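Long-range contacts in choline binding protein A (Lactobacillus salivarius str. Ren, PDB 5GT1), which binds zinc through an M23 peptidase-family domain and, as an S-layer-associated choline-binding protein, probably contributes to adhesion to intestinal epithelial cells: residues A[41-46]-A[160-165]; A[54-59]-A[154-159]. All blocks are in the same frame, centred on the assembly; numbering follows the deposited sequence.

Interaction 1. Residues A[41-46]-A[160-165]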
loop_
_atom_site.group_PDB
_atom_site.type_symbol
_atom_site.label_atom_id
_atom_site.label_comp_id
_atom_site.label_asym_id
_atom_site.label_seq_id
_atom_site.Cartn_x
_atom_site.Cartn_y
_atom_site.Cartn_z
ATOM N N GLN A 41 8.956 3.009 -9.160
ATOM C CA GLN A 41 8.311 2.515 -7.951
ATOM C C GLN A 41 7.893 3.602 -6.953
ATOM O O GLN A 41 6.970 3.404 -6.162
ATOM C CB GLN A 41 9.230 1.528 -7.250
ATOM C CG GLN A 41 9.396 0.237 -8.029
ATOM C CD GLN A 41 10.436 -0.658 -7.399
ATOM O OE1 GLN A 41 11.479 -0.191 -6.937
ATOM N NE2 GLN A 41 10.160 -1.950 -7.376
ATOM N N LEU A 42 8.576 4.744 -6.990
ATOM C CA LEU A 42 8.327 5.809 -6.021
ATOM C C LEU A 42 6.960 6.461 -6.204
ATOM O O LEU A 42 6.385 6.413 -7.293
ATOM C CB LEU A 42 9.410 6.883 -6.136
ATOM C CG LEU A 42 10.818 6.510 -5.652
ATOM C CD1 LEU A 42 11.784 7.589 -6.120
ATOM C CD2 LEU A 42 10.849 6.381 -4.135
ATOM N N PHE A 43 6.454 7.065 -5.134
ATOM C CA PHE A 43 5.230 7.846 -5.192
ATOM C C PHE A 43 5.455 9.157 -5.962
ATOM O O PHE A 43 6.556 9.735 -5.919
ATOM C CB PHE A 43 4.726 8.151 -3.774
ATOM C CG PHE A 43 3.565 9.110 -3.750
ATOM C CD1 PHE A 43 2.256 8.636 -3.823
ATOM C CD2 PHE A 43 3.785 10.498 -3.697
ATOM C CE1 PHE A 43 1.182 9.521 -3.837
ATOM C CE2 PHE A 43 2.710 11.380 -3.713
ATOM C CZ PHE A 43 1.411 10.890 -3.767
ATOM N N GLY A 44 4.413 9.610 -6.670
ATOM C CA GLY A 44 4.395 10.941 -7.267
ATOM C C GLY A 44 4.777 10.979 -8.729
ATOM O O GLY A 44 4.462 10.072 -9.489
ATOM N N VAL A 45 5.473 12.046 -9.115
ATOM C CA VAL A 45 5.884 12.259 -10.503
ATOM C C VAL A 45 7.400 12.184 -10.538
ATOM O O VAL A 45 8.079 13.059 -10.011
ATOM C CB VAL A 45 5.409 13.636 -11.037
ATOM C CG1 VAL A 45 5.790 13.795 -12.501
ATOM C CG2 VAL A 45 3.909 13.801 -10.851
ATOM N N ASN A 46 7.931 11.127 -11.136
ATOM C CA ASN A 46 9.361 10.875 -11.088
ATOM C C ASN A 46 9.853 10.428 -12.441
ATOM O O ASN A 46 9.090 9.827 -13.189
ATOM C CB ASN A 46 9.685 9.766 -10.071
ATOM C CG ASN A 46 9.194 10.087 -8.676
ATOM O OD1 ASN A 46 9.761 10.933 -7.987
ATOM N ND2 ASN A 46 8.136 9.405 -8.248
ATOM N N TRP A 160 -3.839 11.214 -2.739
ATOM C CA TRP A 160 -2.915 10.169 -2.307
ATOM C C TRP A 160 -1.696 10.798 -1.714
ATOM O O TRP A 160 -1.242 11.858 -2.168
ATOM C CB TRP A 160 -2.547 9.272 -3.492
ATOM C CG TRP A 160 -3.749 8.518 -4.011
ATOM C CD1 TRP A 160 -4.554 8.828 -5.125
ATOM C CD2 TRP A 160 -4.350 7.324 -3.423
ATOM N NE1 TRP A 160 -5.565 7.914 -5.263
ATOM C CE2 TRP A 160 -5.506 6.984 -4.266
ATOM C CE3 TRP A 160 -4.051 6.516 -2.324
ATOM C CZ2 TRP A 160 -6.307 5.870 -4.003
ATOM C CZ3 TRP A 160 -4.869 5.412 -2.063
ATOM C CH2 TRP A 160 -5.969 5.092 -2.887
ATOM N N LEU A 161 -1.174 10.156 -0.676
ATOM C CA LEU A 161 -0.020 10.630 0.057
ATOM C C LEU A 161 1.164 9.700 -0.160
ATOM O O LEU A 161 0.985 8.518 -0.470
ATOM C CB LEU A 161 -0.352 10.713 1.557
ATOM C CG LEU A 161 -1.666 11.416 1.900
ATOM C CD1 LEU A 161 -2.025 11.244 3.368
ATOM C CD2 LEU A 161 -1.620 12.895 1.507
ATOM N N ASP A 162 2.371 10.235 0.012
ATOM C CA ASP A 162 3.585 9.448 -0.189
ATOM C C ASP A 162 3.752 8.451 0.966
ATOM O O ASP A 162 4.033 8.867 2.092
ATOM C CB ASP A 162 4.805 10.375 -0.288
ATOM C CG ASP A 162 6.100 9.617 -0.568
ATOM O OD1 ASP A 162 6.109 8.360 -0.571
ATOM O OD2 ASP A 162 7.117 10.297 -0.792
ATOM N N PRO A 163 3.563 7.131 0.697
ATOM C CA PRO A 163 3.685 6.173 1.794
ATOM C C PRO A 163 5.104 6.100 2.349
ATOM O O PRO A 163 5.266 5.783 3.530
ATOM C CB PRO A 163 3.300 4.826 1.143
ATOM C CG PRO A 163 2.452 5.216 -0.034
ATOM C CD PRO A 163 3.148 6.456 -0.558
ATOM N N ARG A 164 6.113 6.373 1.516
ATOM C CA ARG A 164 7.501 6.298 1.996
ATOM C C ARG A 164 7.743 7.322 3.103
ATOM O O ARG A 164 8.240 6.977 4.176
ATOM C CB ARG A 164 8.534 6.470 0.877
ATOM C CG ARG A 164 9.956 6.280 1.406
ATOM C CD ARG A 164 10.995 6.134 0.321
ATOM N NE ARG A 164 11.210 7.394 -0.360
ATOM C CZ ARG A 164 12.277 7.674 -1.111
ATOM N NH1 ARG A 164 13.265 6.786 -1.275
ATOM N NH2 ARG A 164 12.361 8.856 -1.699
ATOM N N ALA A 165 7.380 8.571 2.822
ATOM C CA ALA A 165 7.497 9.666 3.776
ATOM C C ALA A 165 6.665 9.410 5.020
ATOM O O ALA A 165 7.129 9.629 6.132
ATOM C CB ALA A 165 7.106 10.990 3.119
HETATM O O HOH W 1 7.974 7.515 -2.616
#

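Interaction 2. Residues A[54-59]-A[154-159]. With ZN (zinc ion), chain B.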
loop_
_atom_site.group_PDB
_atom_site.type_symbol
_atom_site.label_atom_id
_atom_site.label_comp_id
_atom_site.label_asym_id
_atom_site.label_seq_id
_atom_site.Cartn_x
_atom_site.Cartn_y
_atom_site.Cartn_z
ATOM N N ASN A 54 -0.640 10.896 -16.819
ATOM C CA ASN A 54 -0.139 12.112 -16.175
ATOM C C ASN A 54 1.224 11.941 -15.502
ATOM O O ASN A 54 1.640 12.801 -14.728
ATOM C CB ASN A 54 -1.157 12.662 -15.162
ATOM C CG ASN A 54 -2.558 12.775 -15.740
ATOM O OD1 ASN A 54 -3.547 12.461 -15.070
ATOM N ND2 ASN A 54 -2.651 13.234 -16.982
ATOM N N GLY A 55 1.909 10.832 -15.789
ATOM C CA GLY A 55 3.199 10.521 -15.153
ATOM C C GLY A 55 3.142 10.426 -13.631
ATOM O O GLY A 55 4.156 10.640 -12.950
ATOM N N PHE A 56 1.963 10.101 -13.097
ATOM C CA PHE A 56 1.739 10.110 -11.651
ATOM C C PHE A 56 1.544 8.700 -11.114
ATOM O O PHE A 56 0.759 7.912 -11.667
ATOM C CB PHE A 56 0.522 10.962 -11.301
ATOM C CG PHE A 56 0.212 11.013 -9.825
ATOM C CD1 PHE A 56 1.045 11.704 -8.949
ATOM C CD2 PHE A 56 -0.915 10.374 -9.309
ATOM C CE1 PHE A 56 0.766 11.754 -7.587
ATOM C CE2 PHE A 56 -1.204 10.429 -7.947
ATOM C CZ PHE A 56 -0.361 11.125 -7.090
ATOM N N HIS A 57 2.261 8.389 -10.036
ATOM C CA HIS A 57 2.125 7.106 -9.346
ATOM C C HIS A 57 1.507 7.372 -7.995
ATOM O O HIS A 57 2.112 8.060 -7.158
ATOM C CB HIS A 57 3.497 6.454 -9.208
ATOM C CG HIS A 57 3.461 5.053 -8.632
ATOM N ND1 HIS A 57 4.421 4.588 -7.799
ATOM C CD2 HIS A 57 2.517 4.020 -8.769
ATOM C CE1 HIS A 57 4.115 3.318 -7.436
ATOM N NE2 HIS A 57 2.954 2.974 -8.030
ATOM N N ASP A 58 0.312 6.826 -7.761
ATOM C CA ASP A 58 -0.475 7.143 -6.561
ATOM C C ASP A 58 -0.122 6.276 -5.339
ATOM O O ASP A 58 -0.890 6.210 -4.379
ATOM C CB ASP A 58 -2.000 7.064 -6.851
ATOM C CG ASP A 58 -2.503 5.632 -7.101
ATOM O OD1 ASP A 58 -1.698 4.718 -7.411
ATOM O OD2 ASP A 58 -3.730 5.415 -6.977
ATOM N N GLY A 59 1.017 5.599 -5.382
ATOM C CA GLY A 59 1.381 4.720 -4.278
ATOM C C GLY A 59 2.853 4.433 -4.313
ATOM O O GLY A 59 3.604 5.125 -5.003
ATOM N N PHE A 154 -4.787 8.806 -11.004
ATOM C CA PHE A 154 -3.789 9.485 -11.847
ATOM C C PHE A 154 -3.754 11.005 -11.660
ATOM O O PHE A 154 -3.143 11.746 -12.444
ATOM C CB PHE A 154 -3.930 9.037 -13.311
ATOM C CG PHE A 154 -3.824 7.542 -13.466
ATOM C CD1 PHE A 154 -2.584 6.901 -13.342
ATOM C CD2 PHE A 154 -4.964 6.764 -13.654
ATOM C CE1 PHE A 154 -2.474 5.517 -13.445
ATOM C CE2 PHE A 154 -4.863 5.379 -13.764
ATOM C CZ PHE A 154 -3.619 4.751 -13.654
ATOM N N ASN A 155 -4.351 11.447 -10.564
ATOM C CA ASN A 155 -4.474 12.861 -10.290
ATOM C C ASN A 155 -3.650 13.252 -9.083
ATOM O O ASN A 155 -3.933 12.837 -7.962
ATOM C CB ASN A 155 -5.950 13.235 -10.091
ATOM C CG ASN A 155 -6.778 13.058 -11.359
ATOM O OD1 ASN A 155 -6.251 13.118 -12.475
ATOM N ND2 ASN A 155 -8.073 12.841 -11.191
ATOM N N ASN A 156 -2.631 14.058 -9.346
ATOM C CA ASN A 156 -1.720 14.576 -8.332
ATOM C C ASN A 156 -2.336 15.787 -7.609
ATOM O O ASN A 156 -1.815 16.898 -7.659
ATOM C CB ASN A 156 -0.396 14.915 -9.026
ATOM C CG ASN A 156 0.707 15.303 -8.059
ATOM O OD1 ASN A 156 0.672 14.975 -6.872
ATOM N ND2 ASN A 156 1.699 16.021 -8.575
ATOM N N ASN A 157 -3.453 15.562 -6.932
ATOM C CA ASN A 157 -4.225 16.654 -6.370
ATOM C C ASN A 157 -4.303 16.624 -4.844
ATOM O O ASN A 157 -5.163 17.278 -4.248
ATOM C CB ASN A 157 -5.630 16.661 -6.978
ATOM C CG ASN A 157 -6.436 15.430 -6.608
ATOM O OD1 ASN A 157 -5.908 14.458 -6.049
ATOM N ND2 ASN A 157 -7.732 15.469 -6.899
ATOM N N GLY A 158 -3.421 15.853 -4.212
ATOM C CA GLY A 158 -3.445 15.730 -2.753
ATOM C C GLY A 158 -4.279 14.572 -2.227
ATOM O O GLY A 158 -4.289 14.328 -1.026
ATOM N N THR A 159 -4.972 13.842 -3.104
ATOM C CA THR A 159 -5.767 12.693 -2.652
ATOM C C THR A 159 -4.864 11.620 -2.005
ATOM O O THR A 159 -5.106 11.186 -0.877
ATOM C CB THR A 159 -6.557 12.057 -3.821
ATOM O OG1 THR A 159 -7.474 13.023 -4.345
ATOM C CG2 THR A 159 -7.348 10.838 -3.355
HETATM ZN ZN ZN B . 2.150 1.011 -8.181
HETATM O O HOH W 2 0.503 1.581 -9.662
HETATM O O HOH W 3 3.031 0.464 -10.476
HETATM O O HOH W 4 1.559 -0.904 -8.942
#

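Interaction 1. Residues A[41-46]-A[160-165]
Phe43, just before the short strand 44-45 of the M23-family domain's antiparallel sheet, lays its ring over the backbone of Leu161 and Asp162, where strand 160-161 gives way to the C-terminal helix 163-173. CG of Phe43 stands anti to the backbone N (chi1 172°), which carries the ring across to the other segment. One face then rests on Asp162 CA, 3.5 Å above the ring plane and offset toward the rim, with Leu161 O on the same side. At the far end of the ring CZ comes within 3.2 Å of Trp160 O, while Trp160 CB lies in the ring plane, 3.8 Å from Phe43 CE1. Pro163 CD packs against Phe43 CB, and the indole of Trp160 leads off to bond Ala149 O.

No direct hydrogen bond joins the segments; a water does so instead, accepting from Phe43 N at 3.0 Å and donating to Asp162 OD1 at 2.9 Å. Beyond it, Leu42 CD2 sits over the centre of the Arg164 guanidinium, 3.6 Å from CZ, so a methyl group covers one flat face of the cation. The Phe43 backbone is braced by Asn46 ND2, which donates to Phe43 O. Asp162 OD1 also accepts from Arg164 N (2.9 Å), reached from above the carboxylate plane: a side-chain N-cap that starts helix 163-173 next to the antiparallel sheet carrying the zinc ligands of the M23-family domain.

Interaction 2. Residues A[54-59]-A[154-159]
Beside the zinc site of the M23 peptidase-family domain, Phe56 of strand 56-63 packs on the loop 154-159, which runs from helix 146-151 to strand 160-161. The next residue, His57, turns away from this loop and binds zinc through NE2 at 2.1 Å; Asp61, His137 and waters are the other ligands. The neighbouring side chains thus serve two sides of the strand, one coordinating the metal and the other meeting the loop.

Phe56 CG lies anti to the backbone N (chi1 179°), sending the ring over to Asn156. Asn156 CB makes a CH-pi contact 3.9 Å from the ring centroid, 28° off the normal, and CA stands above the ring's centre on the same face. The amide of Asn156 is turned only 21° from the ring plane, with OD1 3.3 Å from Phe56 CE1. Asn156 is itself the centre of an inverse gamma turn. At the start of the loop, Phe154 meets the strand with its ring edge: Phe56 O lies at that edge, near the plane of the Phe154 ring and 3.9 Å from its CD1.

An Asx turn closes the loop's far end. Asn157 OD1 is gripped by two donors of Thr159 approaching from one face of its amide plane, the backbone N at 3.2 Å and OG1 at 2.7 Å.

Interactions 1 and 2 illustrate how adjoining contacts can share one sheet: their centres lie 9 Å apart, on the same side of the chain's centre. Interaction 2 is nested within the loop closed by interaction 1, and 154-159 runs straight into 160-165. Strands 44-45 and 56-63, one from each contact, pair antiparallel, with Gly44 N 2.8 Å from His57 O in a probable hydrogen bond. Leu42 O probably accepts from the zinc ligand His57 at ND1, 2.7 Å away, which would orient its imidazole as a second-shell partner. The rings of Phe43 and Phe56 meet edge-to-face, joining both contacts beside the metal site.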